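Local atomic coordinates of peptidase S9 prolyl oligopeptidase catalytic domain-containing protein (Pyrococcus horikoshii, PDB entry 4HXF), a protein that probably acts as a serine peptidase of the acylaminoacyl peptidase type, working as a self-compartmentalizing hexamer that selects its substrates through multimerization. Residues Val30-Asn35 against Tyr41-Val46; Lys9-Phe14 against Arg587-Arg592. All coordinates share one frame; numbering follows the deposited sequence. Where two conformers were deposited one is given.

How the contacts relate
Contact 1 is local, two neighbouring strands of one propeller blade, whereas contact 2 brings the N-terminal residues 9-14 against helix 586-605 of the hydrolase domain, some 570 residues on. Their centres lie about 15 Å apart. The two meet where Tyr41 OH of contact 1, also hydrogen-bonded to Gly584 O, approaches Arg589 NH1 of contact 2 at 2.9 Å, a probable hydrogen bond between propeller and hydrolase domain. Packing adds to this: Ala34 O lies 3.5 Å from Thr12 CB. Glu42, a magnesium ligand in a structure of this protein, has its side chain about 4 Å from a bound magnesium ion; contact 1 lies away from the inhibitor pocket. Both contacts also touch the second subunit.

Contact 1 of 2, residues Val30-Asn35 against Tyr41-Val46; sequences VLTKAN and YENTIV
Leu31 with Thr44, and Lys33 with Glu42, form the main-chain hydrogen-bonded pairs that join strands 26-35 and 40-49, illustrating how an antiparallel hairpin sorts its side chains. Leu31 N meets Thr44 O at 2.7 Å and nearly straight (175°), and Glu42 N reaches Lys33 O at 2.8 Å.

Polar side chains add bonds on both faces. Beside Leu31, Lys33 and Thr44, a water donates to Leu31 O and to Thr44 OG1, which also pairs with Glu59. Asn35 ND2 donates to Glu42 OE2 at 2.8 Å; the carboxylate is met from above its plane, the two flat groups being turned 78° apart. On the other face Asn43 and Thr32 run side by side, with Asn43 ND2 2.7 Å from Thr32 OG1 in a weak, bent bond.

Apolar contact is thinner: Ala34 CB touches Tyr41 CE2 at 3.7 Å, and Leu31 CB meets Val46 CG2 at 4.1 Å.

Lys33, bent at three successive torsions, leads its amine away from Glu42 to Glu163 of the second subunit. The chemistry thus implies a central strand pair of mixed duty, in which the amide of Asn35 restrains the Glu42 carboxylate while the neighbouring lysine serves the subunit interface.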
loop_
_atom_site.group_PDB
_atom_site.type_symbol
_atom_site.label_atom_id
_atom_site.label_comp_id
_atom_site.label_asym_id
_atom_site.label_seq_id
_atom_site.Cartn_x
_atom_site.Cartn_y
_atom_site.Cartn_z
ATOM N N VAL A 30 3.400 17.817 -30.747
ATOM C CA VAL A 30 3.050 17.555 -29.361
ATOM C C VAL A 30 2.157 18.696 -28.866
ATOM O O VAL A 30 2.479 19.857 -29.105
ATOM C CB VAL A 30 4.255 17.441 -28.366
ATOM C CG1 VAL A 30 3.809 17.145 -26.990
ATOM C CG2 VAL A 30 5.202 16.357 -28.960
ATOM N N LEU A 31 1.039 18.307 -28.325
ATOM C CA LEU A 31 0.058 19.234 -27.669
ATOM C C LEU A 31 0.267 19.075 -26.151
ATOM O O LEU A 31 0.129 17.945 -25.621
ATOM C CB LEU A 31 -1.351 18.821 -28.044
ATOM C CG LEU A 31 -2.479 19.456 -27.218
ATOM C CD1 LEU A 31 -2.526 20.967 -27.421
ATOM C CD2 LEU A 31 -3.826 18.849 -27.680
ATOM N N THR A 32 0.636 20.171 -25.495
ATOM C CA THR A 32 0.891 20.217 -24.061
ATOM C C THR A 32 -0.109 21.089 -23.352
ATOM O O THR A 32 -0.395 22.158 -23.845
ATOM C CB THR A 32 2.314 20.691 -23.720
ATOM O OG1 THR A 32 3.242 19.772 -24.396
ATOM C CG2 THR A 32 2.592 20.781 -22.180
ATOM N N LYS A 33 -0.600 20.591 -22.222
ATOM C CA LYS A 33 -1.475 21.297 -21.339
ATOM C C LYS A 33 -0.903 21.376 -19.949
ATOM O O LYS A 33 -0.407 20.355 -19.488
ATOM C CB LYS A 33 -2.826 20.619 -21.277
ATOM C CG LYS A 33 -3.563 20.715 -22.631
ATOM C CD LYS A 33 -3.947 22.127 -23.152
ATOM C CE LYS A 33 -4.722 22.982 -22.229
ATOM N NZ LYS A 33 -5.965 22.413 -21.949
ATOM N N ALA A 34 -0.991 22.529 -19.301
ATOM C CA ALA A 34 -0.654 22.669 -17.887
ATOM C C ALA A 34 -1.910 22.393 -17.093
ATOM O O ALA A 34 -2.885 23.214 -17.099
ATOM C CB ALA A 34 -0.155 24.102 -17.673
ATOM N N ASN A 35 -1.893 21.270 -16.342
ATOM C CA ASN A 35 -3.046 20.869 -15.536
ATOM C C ASN A 35 -2.820 21.328 -14.097
ATOM O O ASN A 35 -1.937 20.806 -13.398
ATOM C CB ASN A 35 -3.248 19.408 -15.621
ATOM C CG ASN A 35 -4.444 18.924 -14.806
ATOM O OD1 ASN A 35 -4.827 19.520 -13.797
ATOM N ND2 ASN A 35 -5.085 17.842 -15.303
ATOM N N TYR A 41 2.212 18.716 -16.363
ATOM C CA TYR A 41 2.082 18.944 -17.774
ATOM C C TYR A 41 1.593 17.635 -18.432
ATOM O O TYR A 41 2.081 16.553 -18.083
ATOM C CB TYR A 41 3.362 19.360 -18.393
ATOM C CG TYR A 41 3.731 20.778 -17.944
ATOM C CD1 TYR A 41 4.644 20.969 -16.932
ATOM C CD2 TYR A 41 3.102 21.851 -18.502
ATOM C CE1 TYR A 41 4.959 22.268 -16.514
ATOM C CE2 TYR A 41 3.411 23.135 -18.136
ATOM C CZ TYR A 41 4.322 23.322 -17.089
ATOM O OH TYR A 41 4.726 24.604 -16.713
ATOM N N GLU A 42 0.638 17.736 -19.298
ATOM C CA GLU A 42 0.115 16.591 -20.075
ATOM C C GLU A 42 0.545 16.778 -21.485
ATOM O O GLU A 42 0.475 17.879 -22.037
ATOM C CB GLU A 42 -1.402 16.613 -19.981
ATOM C CG GLU A 42 -1.955 16.421 -18.589
ATOM C CD GLU A 42 -3.461 16.618 -18.462
ATOM O OE1 GLU A 42 -4.037 17.178 -19.384
ATOM O OE2 GLU A 42 -4.031 16.337 -17.376
ATOM N N ASN A 43 1.060 15.692 -22.102
ATOM C CA ASN A 43 1.563 15.681 -23.421
ATOM C C ASN A 43 0.800 14.634 -24.270
ATOM O O ASN A 43 0.580 13.509 -23.816
ATOM C CB ASN A 43 3.044 15.320 -23.537
ATOM C CG ASN A 43 3.924 16.253 -22.781
ATOM O OD1 ASN A 43 4.654 15.816 -21.857
ATOM N ND2 ASN A 43 3.894 17.435 -23.126
ATOM N N THR A 44 0.343 15.095 -25.420
ATOM C CA THR A 44 -0.354 14.294 -26.457
ATOM C C THR A 44 0.245 14.504 -27.785
ATOM O O THR A 44 0.402 15.640 -28.233
ATOM C CB THR A 44 -1.880 14.633 -26.497
ATOM O OG1 THR A 44 -2.453 14.561 -25.168
ATOM C CG2 THR A 44 -2.692 13.659 -27.454
ATOM N N ILE A 45 0.633 13.416 -28.448
ATOM C CA ILE A 45 1.070 13.571 -29.829
ATOM C C ILE A 45 -0.143 13.584 -30.728
ATOM O O ILE A 45 -1.058 12.729 -30.609
ATOM C CB ILE A 45 2.053 12.411 -30.240
ATOM C CG1 ILE A 45 3.350 12.500 -29.458
ATOM C CG2 ILE A 45 2.273 12.399 -31.734
ATOM C CD1 ILE A 45 4.206 11.187 -29.532
ATOM N N VAL A 46 -0.183 14.533 -31.655
ATOM C CA VAL A 46 -1.252 14.648 -32.633
ATOM C C VAL A 46 -0.647 14.382 -33.986
ATOM O O VAL A 46 0.428 14.901 -34.317
ATOM C CB VAL A 46 -1.908 16.060 -32.588
ATOM C CG1 VAL A 46 -3.076 16.127 -33.624
ATOM C CG2 VAL A 46 -2.345 16.364 -31.137
HETATM O O HOH W 1 -1.964 16.930 -23.666
#

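Contact 2 of 2, residues Lys9-Phe14 against Arg587-Arg592; sequences KTFTKF and RHRMKR
Phe11 takes a first torsion of 74°, which sets CG between the backbone N and the carbonyl carbon and sends the ring across to helix 586-605, where Arg589 and Met590 receive it. Arg589 starts with CG anti to its carbonyl carbon and then bends at chi3 (72°), a turn that brings the guanidinium round to the ring.

The two flat groups are inclined by 47°, so this is no parallel stack. Phe11 CD2 sits over one face of the guanidinium, displaced toward its rim, and lies 3.6 Å from Arg589 NH1. Farther out, Phe11 CZ approaches Arg589 CB at 3.8 Å, and Phe11 CE1 comes to 4.1 Å from Met590 CB. The ring therefore spans two consecutive residues of the helix. Thr12 CG2 packs on a face of the same ring from within its own segment. At the more exposed margin the chains of Lys9 and Met590 run alongside each other.

No hydrogen bond joins the segments; the polar end of Arg589 is instead held by Tyr593 OH, Ser581 O and Tyr41 OH, which together fix the rotation of the guanidinium next to the ring. Shortening Phe11 to an alanine would probably open a gap beside Met590 and leave that guanidinium face without its aromatic neighbour.

Joining a short N-terminal 3-10 turn to a late helix of the alpha/beta-hydrolase domain in this way suits the two-domain build of prolyl oligopeptidase relatives, whose N-terminal residues pack with the catalytic domain before the chain enters the propeller.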
loop_
_atom_site.group_PDB
_atom_site.type_symbol
_atom_site.label_atom_id
_atom_site.label_comp_id
_atom_site.label_asym_id
_atom_site.label_seq_id
_atom_site.Cartn_x
_atom_site.Cartn_y
_atom_site.Cartn_z
ATOM N N LYS A 9 -3.765 32.426 -13.443
ATOM C CA LYS A 9 -4.102 31.063 -13.918
ATOM C C LYS A 9 -4.345 31.031 -15.403
ATOM O O LYS A 9 -4.515 29.972 -15.936
ATOM C CB LYS A 9 -5.370 30.547 -13.213
ATOM C CG LYS A 9 -5.262 30.506 -11.715
ATOM C CD LYS A 9 -6.492 29.865 -11.124
ATOM C CE LYS A 9 -6.190 29.706 -9.645
ATOM N NZ LYS A 9 -7.460 29.552 -8.843
ATOM N N THR A 10 -4.434 32.178 -16.051
ATOM C CA THR A 10 -4.846 32.152 -17.464
ATOM C C THR A 10 -3.920 31.274 -18.381
ATOM O O THR A 10 -4.432 30.662 -19.341
ATOM C CB THR A 10 -4.935 33.554 -18.080
ATOM O OG1 THR A 10 -5.572 34.408 -17.131
ATOM C CG2 THR A 10 -5.673 33.554 -19.393
ATOM N N PHE A 11 -2.656 31.167 -17.996
ATOM C CA PHE A 11 -1.640 30.444 -18.828
ATOM C C PHE A 11 -2.058 28.968 -18.915
ATOM O O PHE A 11 -1.696 28.284 -19.866
ATOM C CB PHE A 11 -0.253 30.585 -18.270
ATOM C CG PHE A 11 -0.018 29.789 -17.075
ATOM C CD1 PHE A 11 -0.372 30.288 -15.811
ATOM C CD2 PHE A 11 0.637 28.555 -17.156
ATOM C CE1 PHE A 11 -0.186 29.537 -14.668
ATOM C CE2 PHE A 11 0.850 27.805 -15.991
ATOM C CZ PHE A 11 0.474 28.300 -14.740
ATOM N N THR A 12 -2.872 28.505 -17.996
ATOM C CA THR A 12 -3.295 27.118 -18.020
ATOM C C THR A 12 -4.338 26.821 -19.053
ATOM O O THR A 12 -4.633 25.691 -19.272
ATOM C CB THR A 12 -3.766 26.602 -16.654
ATOM O OG1 THR A 12 -5.020 27.163 -16.276
ATOM C CG2 THR A 12 -2.643 26.817 -15.538
ATOM N N LYS A 13 -4.986 27.843 -19.585
ATOM C CA LYS A 13 -6.122 27.685 -20.504
ATOM C C LYS A 13 -5.551 27.532 -21.926
ATOM O O LYS A 13 -6.321 27.227 -22.851
ATOM C CB LYS A 13 -7.055 28.880 -20.378
ATOM C CG LYS A 13 -7.662 28.913 -18.966
ATOM C CD LYS A 13 -8.756 29.961 -18.749
ATOM N N PHE A 14 -4.266 27.795 -22.172
ATOM C CA PHE A 14 -3.739 27.717 -23.539
ATOM C C PHE A 14 -3.256 26.327 -23.923
ATOM O O PHE A 14 -2.698 25.576 -23.116
ATOM C CB PHE A 14 -2.611 28.729 -23.822
ATOM C CG PHE A 14 -2.928 30.125 -23.354
ATOM C CD1 PHE A 14 -1.959 30.955 -22.854
ATOM C CD2 PHE A 14 -4.201 30.659 -23.503
ATOM C CE1 PHE A 14 -2.242 32.278 -22.394
ATOM C CE2 PHE A 14 -4.489 31.971 -23.014
ATOM C CZ PHE A 14 -3.490 32.778 -22.478
ATOM N N ARG A 587 1.491 24.761 -10.682
ATOM C CA ARG A 587 1.159 25.472 -9.429
ATOM C C ARG A 587 2.247 26.432 -8.986
ATOM O O ARG A 587 2.006 27.589 -8.516
ATOM C CB ARG A 587 0.873 24.440 -8.295
ATOM C CG ARG A 587 0.306 25.011 -6.990
ATOM C CD ARG A 587 0.151 23.924 -5.905
ATOM N NE ARG A 587 1.473 23.382 -5.550
ATOM C CZ ARG A 587 1.819 22.095 -5.468
ATOM N NH1 ARG A 587 0.943 21.088 -5.674
ATOM N NH2 ARG A 587 3.069 21.762 -5.203
ATOM N N HIS A 588 3.485 26.005 -9.125
ATOM C CA HIS A 588 4.637 26.890 -8.954
ATOM C C HIS A 588 4.551 28.166 -9.820
ATOM O O HIS A 588 4.683 29.299 -9.365
ATOM C CB HIS A 588 5.882 26.043 -9.275
ATOM C CG HIS A 588 7.171 26.801 -9.509
ATOM N ND1 HIS A 588 8.377 26.334 -9.019
ATOM C CD2 HIS A 588 7.468 27.925 -10.227
ATOM C CE1 HIS A 588 9.367 27.098 -9.503
ATOM N NE2 HIS A 588 8.851 28.093 -10.205
ATOM N N ARG A 589 4.251 27.975 -11.121
ATOM C CA ARG A 589 4.175 29.100 -11.992
ATOM C C ARG A 589 3.031 30.032 -11.696
ATOM O O ARG A 589 3.191 31.233 -11.765
ATOM C CB ARG A 589 4.030 28.557 -13.429
ATOM C CG ARG A 589 5.340 28.011 -13.986
ATOM C CD ARG A 589 5.110 27.401 -15.356
ATOM N NE ARG A 589 4.880 28.475 -16.250
ATOM C CZ ARG A 589 4.236 28.365 -17.442
ATOM N NH1 ARG A 589 3.872 27.173 -17.872
ATOM N NH2 ARG A 589 4.009 29.460 -18.211
ATOM N N MET A 590 1.884 29.488 -11.332
ATOM C CA MET A 590 0.709 30.281 -10.911
ATOM C C MET A 590 1.073 31.212 -9.724
ATOM O O MET A 590 0.742 32.400 -9.703
ATOM C CB MET A 590 -0.376 29.320 -10.570
ATOM C CG MET A 590 -1.638 29.987 -10.126
ATOM S SD MET A 590 -1.706 30.294 -8.371
ATOM C CE MET A 590 -1.427 28.655 -7.666
ATOM N N LYS A 591 1.801 30.637 -8.752
ATOM C CA LYS A 591 2.174 31.373 -7.509
ATOM C C LYS A 591 3.183 32.438 -7.866
ATOM O O LYS A 591 3.052 33.592 -7.372
ATOM C CB LYS A 591 2.752 30.485 -6.413
ATOM C CG LYS A 591 1.652 29.566 -5.798
ATOM C CD LYS A 591 2.245 28.604 -4.786
ATOM C CE LYS A 591 1.096 27.839 -4.189
ATOM N NZ LYS A 591 1.555 26.761 -3.276
ATOM N N ARG A 592 4.108 32.166 -8.776
ATOM C CA ARG A 592 5.010 33.217 -9.234
ATOM C C ARG A 592 4.271 34.328 -9.921
ATOM O O ARG A 592 4.536 35.517 -9.652
ATOM C CB ARG A 592 6.117 32.667 -10.161
ATOM C CG ARG A 592 6.978 33.774 -10.723
ATOM C CD ARG A 592 8.029 33.326 -11.679
ATOM N NE ARG A 592 8.483 34.474 -12.498
ATOM C CZ ARG A 592 7.838 34.996 -13.536
ATOM N NH1 ARG A 592 8.318 36.074 -14.147
ATOM N NH2 ARG A 592 6.744 34.437 -14.029
#